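Local coordinates for putative integron gene cassette protein (Uncultured bacterium, PDB 3FUY) that is of unknown function but is probably encoded by a mobile integron gene cassette, a class noted for novel folds, at residues Leu64-Gln76 and Gly89-Asp101. Numbering follows the deposited sequence.
Sequences LCLDKMKGVRDAQ and GPHIRIRCVDIDD
Val-72 sits at the tightly packed middle, where helix 59-79 lies antiparallel on strand 91-100, the local axes 7.7 Å apart at 173°. The helix links strand 44-49 to its parallel neighbour 91-100 in the mixed sheet, a beta-alpha-beta crossover. CG1 of Val-72, anti to the backbone N (chi1 174°), reaches the strand backbone, 3.5 Å from Ile-92 O, while CG2 crosses Ile-94 obliquely at CB. Ile-94 in turn extends CD1 to 3.8 Å from Met-69 N and meets the selenomethionine side chain at about a right angle. Beyond the classic beta bulge at Arg-95 and Cys-96, which both face Tyr-110, Val-97 resumes the packing, its CG2 3.6 Å from Cys-65 SG. Contacts thin out at the far end, where Leu-64 CD2 and Ile-99 CD1 meet tip to tip at 4.2 Å.

The polar end, though buried, holds one water. The Gln-76 amide spans His-91: OE1 accepts from Ile-92 N at 2.7 Å, the donor lying 41° out of the carbonyl plane, and NE2 donates to Pro-90 O at 3.1 Å, nearly straight. The water donates to OE1, accepts from Arg-93 NH1 and joins His-91 ND1; Arg-93 NH2 is salt-bridged to Asp-170. A leucine here in place of Gln-76 would probably leave Ile-92 N and Pro-90 O without these partners and take one acceptor from the water. The chemistry implies an apolar interface whose end is probably held by the side-chain amide's two hydrogen bonds.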
# COMPACT_ATOMS: atom_id res chain seq x y z
N LEU B 64 -12.17 4.86 -13.60
CA LEU B 64 -13.59 4.86 -13.26
C LEU B 64 -13.76 5.39 -11.85
O LEU B 64 -14.55 6.30 -11.58
CB LEU B 64 -14.17 3.44 -13.36
CG LEU B 64 -15.68 3.30 -13.13
CD1 LEU B 64 -16.17 2.06 -13.84
CD2 LEU B 64 -16.02 3.22 -11.66
N CYS B 65 -12.97 4.85 -10.93
CA CYS B 65 -13.02 5.31 -9.56
C CYS B 65 -12.73 6.82 -9.46
O CYS B 65 -13.45 7.56 -8.79
CB CYS B 65 -12.08 4.49 -8.66
SG CYS B 65 -12.28 4.86 -6.92
N LEU B 66 -11.70 7.29 -10.17
CA LEU B 66 -11.41 8.72 -10.18
C LEU B 66 -12.59 9.55 -10.71
O LEU B 66 -12.88 10.63 -10.20
CB LEU B 66 -10.13 9.03 -10.97
CG LEU B 66 -8.84 8.51 -10.32
CD1 LEU B 66 -7.64 8.71 -11.25
CD2 LEU B 66 -8.60 9.19 -8.99
N ASP B 67 -13.27 9.05 -11.75
CA ASP B 67 -14.42 9.78 -12.28
C ASP B 67 -15.57 9.87 -11.26
O ASP B 67 -16.21 10.92 -11.14
CB ASP B 67 -14.90 9.17 -13.60
CG ASP B 67 -14.07 9.63 -14.80
OD1 ASP B 67 -13.22 10.53 -14.64
OD2 ASP B 67 -14.27 9.09 -15.91
N LYS B 68 -15.83 8.78 -10.54
CA LYS B 68 -16.87 8.82 -9.51
C LYS B 68 -16.46 9.71 -8.32
O LYS B 68 -17.29 10.39 -7.73
CB LYS B 68 -17.24 7.39 -9.03
CG LYS B 68 -17.71 6.44 -10.13
CD LYS B 68 -18.83 7.05 -10.96
CE LYS B 68 -19.05 6.25 -12.25
NZ LYS B 68 -20.24 6.72 -13.03
N MSE B 69 -15.17 9.70 -7.97
CA MSE B 69 -14.68 10.63 -6.95
C MSE B 69 -14.96 12.06 -7.38
O MSE B 69 -15.38 12.90 -6.59
CB MSE B 69 -13.18 10.44 -6.70
CG MSE B 69 -12.89 9.07 -6.13
SE MSE B 69 -10.98 8.67 -6.00
CE MSE B 69 -10.51 9.80 -4.48
N LYS B 70 -14.76 12.34 -8.67
CA LYS B 70 -15.05 13.66 -9.18
C LYS B 70 -16.57 13.94 -9.14
O LYS B 70 -17.00 15.04 -8.81
CB LYS B 70 -14.51 13.82 -10.60
CG LYS B 70 -14.80 15.20 -11.20
CD LYS B 70 -14.21 15.34 -12.60
CE LYS B 70 -14.46 16.74 -13.16
NZ LYS B 70 -15.91 17.10 -13.17
N GLY B 71 -17.39 12.94 -9.47
CA GLY B 71 -18.83 13.15 -9.46
C GLY B 71 -19.32 13.56 -8.07
O GLY B 71 -20.17 14.45 -7.93
N VAL B 72 -18.78 12.91 -7.04
CA VAL B 72 -19.13 13.26 -5.66
C VAL B 72 -18.69 14.68 -5.27
O VAL B 72 -19.47 15.45 -4.68
CB VAL B 72 -18.60 12.23 -4.66
CG1 VAL B 72 -18.86 12.67 -3.23
CG2 VAL B 72 -19.24 10.84 -4.94
N ARG B 73 -17.45 15.06 -5.57
CA ARG B 73 -17.04 16.41 -5.17
C ARG B 73 -17.81 17.48 -5.99
O ARG B 73 -18.10 18.56 -5.47
CB ARG B 73 -15.50 16.62 -5.15
CG ARG B 73 -14.79 16.39 -6.44
CD ARG B 73 -13.31 16.90 -6.38
NE ARG B 73 -12.74 16.86 -7.73
CZ ARG B 73 -12.20 15.78 -8.26
NH1 ARG B 73 -12.14 14.67 -7.54
NH2 ARG B 73 -11.72 15.79 -9.50
N ASP B 74 -18.17 17.16 -7.23
CA ASP B 74 -19.06 18.03 -8.02
C ASP B 74 -20.49 18.09 -7.43
O ASP B 74 -21.10 19.16 -7.40
CB ASP B 74 -19.12 17.59 -9.49
CG ASP B 74 -17.79 17.80 -10.23
OD1 ASP B 74 -16.85 18.40 -9.66
OD2 ASP B 74 -17.70 17.35 -11.39
N ALA B 75 -21.02 16.96 -6.98
CA ALA B 75 -22.31 16.99 -6.28
C ALA B 75 -22.22 17.86 -5.02
O ALA B 75 -23.14 18.63 -4.74
CB ALA B 75 -22.80 15.56 -5.93
N GLN B 76 -21.12 17.75 -4.29
CA GLN B 76 -20.89 18.55 -3.09
C GLN B 76 -20.87 20.03 -3.43
O GLN B 76 -21.50 20.85 -2.75
CB GLN B 76 -19.56 18.17 -2.43
CG GLN B 76 -19.13 19.12 -1.29
CD GLN B 76 -20.00 18.98 -0.04
OE1 GLN B 76 -19.82 18.06 0.75
NE2 GLN B 76 -20.92 19.92 0.16
N GLY B 89 -22.73 22.50 6.24
CA GLY B 89 -23.10 21.22 5.69
C GLY B 89 -24.28 21.36 4.76
O GLY B 89 -24.75 22.47 4.51
N PRO B 90 -24.75 20.24 4.21
CA PRO B 90 -24.18 18.91 4.47
C PRO B 90 -22.89 18.63 3.68
O PRO B 90 -22.61 19.31 2.68
CB PRO B 90 -25.27 17.96 4.00
CG PRO B 90 -26.05 18.74 2.97
CD PRO B 90 -25.96 20.19 3.37
N HIS B 91 -22.12 17.64 4.13
CA HIS B 91 -20.99 17.11 3.39
C HIS B 91 -21.42 15.83 2.65
O HIS B 91 -22.08 14.96 3.23
CB HIS B 91 -19.85 16.71 4.33
CG HIS B 91 -19.19 17.86 5.03
ND1 HIS B 91 -18.14 18.56 4.49
CD2 HIS B 91 -19.37 18.36 6.28
CE1 HIS B 91 -17.73 19.48 5.34
NE2 HIS B 91 -18.46 19.38 6.44
N ILE B 92 -21.03 15.70 1.39
CA ILE B 92 -21.21 14.45 0.67
C ILE B 92 -19.83 13.90 0.39
O ILE B 92 -19.04 14.55 -0.30
CB ILE B 92 -21.95 14.64 -0.67
CG1 ILE B 92 -23.24 15.43 -0.49
CG2 ILE B 92 -22.25 13.31 -1.30
CD1 ILE B 92 -24.09 15.47 -1.76
N ARG B 93 -19.52 12.73 0.91
CA ARG B 93 -18.16 12.21 0.82
C ARG B 93 -18.15 10.81 0.22
O ARG B 93 -18.93 9.96 0.62
CB ARG B 93 -17.51 12.17 2.21
CG ARG B 93 -17.58 13.48 2.97
CD ARG B 93 -16.83 14.61 2.23
NE ARG B 93 -15.43 14.28 1.96
CZ ARG B 93 -14.57 15.12 1.38
NH1 ARG B 93 -14.97 16.34 1.05
NH2 ARG B 93 -13.32 14.76 1.15
N ILE B 94 -17.25 10.57 -0.73
CA ILE B 94 -17.16 9.22 -1.28
C ILE B 94 -16.38 8.33 -0.30
O ILE B 94 -15.49 8.81 0.42
CB ILE B 94 -16.52 9.22 -2.68
CG1 ILE B 94 -16.76 7.90 -3.38
CG2 ILE B 94 -15.01 9.54 -2.61
CD1 ILE B 94 -16.45 7.93 -4.89
N ARG B 95 -16.71 7.05 -0.25
CA ARG B 95 -15.97 6.12 0.60
C ARG B 95 -15.35 5.00 -0.21
O ARG B 95 -14.16 4.68 -0.06
CB ARG B 95 -16.87 5.52 1.69
CG ARG B 95 -17.46 6.54 2.63
CD ARG B 95 -16.39 7.40 3.31
NE ARG B 95 -17.03 8.36 4.21
CZ ARG B 95 -16.57 9.56 4.51
NH1 ARG B 95 -15.41 10.00 3.99
NH2 ARG B 95 -17.27 10.33 5.32
N CYS B 96 -16.16 4.41 -1.07
CA CYS B 96 -15.73 3.21 -1.77
C CYS B 96 -16.42 3.12 -3.13
O CYS B 96 -17.58 3.51 -3.28
CB CYS B 96 -16.06 1.96 -0.93
SG CYS B 96 -15.77 0.37 -1.76
N VAL B 97 -15.70 2.62 -4.11
CA VAL B 97 -16.30 2.25 -5.38
C VAL B 97 -16.08 0.75 -5.50
O VAL B 97 -14.93 0.29 -5.58
CB VAL B 97 -15.64 2.96 -6.58
CG1 VAL B 97 -16.20 2.41 -7.89
CG2 VAL B 97 -15.84 4.45 -6.47
N ASP B 98 -17.16 0.00 -5.45
CA ASP B 98 -17.11 -1.44 -5.62
C ASP B 98 -17.56 -1.81 -7.03
O ASP B 98 -18.72 -1.61 -7.41
CB ASP B 98 -17.98 -2.12 -4.56
CG ASP B 98 -17.81 -3.63 -4.55
OD1 ASP B 98 -17.32 -4.18 -5.55
OD2 ASP B 98 -18.16 -4.26 -3.53
N ILE B 99 -16.62 -2.34 -7.81
CA ILE B 99 -16.89 -2.69 -9.19
C ILE B 99 -17.30 -4.16 -9.34
O ILE B 99 -16.64 -5.04 -8.82
CB ILE B 99 -15.67 -2.41 -10.09
CG1 ILE B 99 -15.38 -0.91 -10.14
CG2 ILE B 99 -15.90 -2.98 -11.50
CD1 ILE B 99 -14.30 -0.55 -11.11
N ASP B 100 -18.39 -4.39 -10.07
CA ASP B 100 -18.82 -5.72 -10.49
C ASP B 100 -18.56 -5.86 -11.97
O ASP B 100 -19.30 -5.33 -12.80
CB ASP B 100 -20.32 -5.89 -10.22
CG ASP B 100 -20.91 -7.17 -10.82
OD1 ASP B 100 -20.23 -7.89 -11.59
OD2 ASP B 100 -22.09 -7.44 -10.53
N ASP B 101 -17.50 -6.58 -12.32
CA ASP B 101 -17.15 -6.79 -13.72
C ASP B 101 -17.34 -8.25 -14.17
O ASP B 101 -16.65 -8.73 -15.06
CB ASP B 101 -15.71 -6.32 -14.00
CG ASP B 101 -14.68 -6.99 -13.10
OD1 ASP B 101 -15.05 -7.66 -12.10
OD2 ASP B 101 -13.47 -6.81 -13.38
O HOH W 1 -17.31 17.93 1.88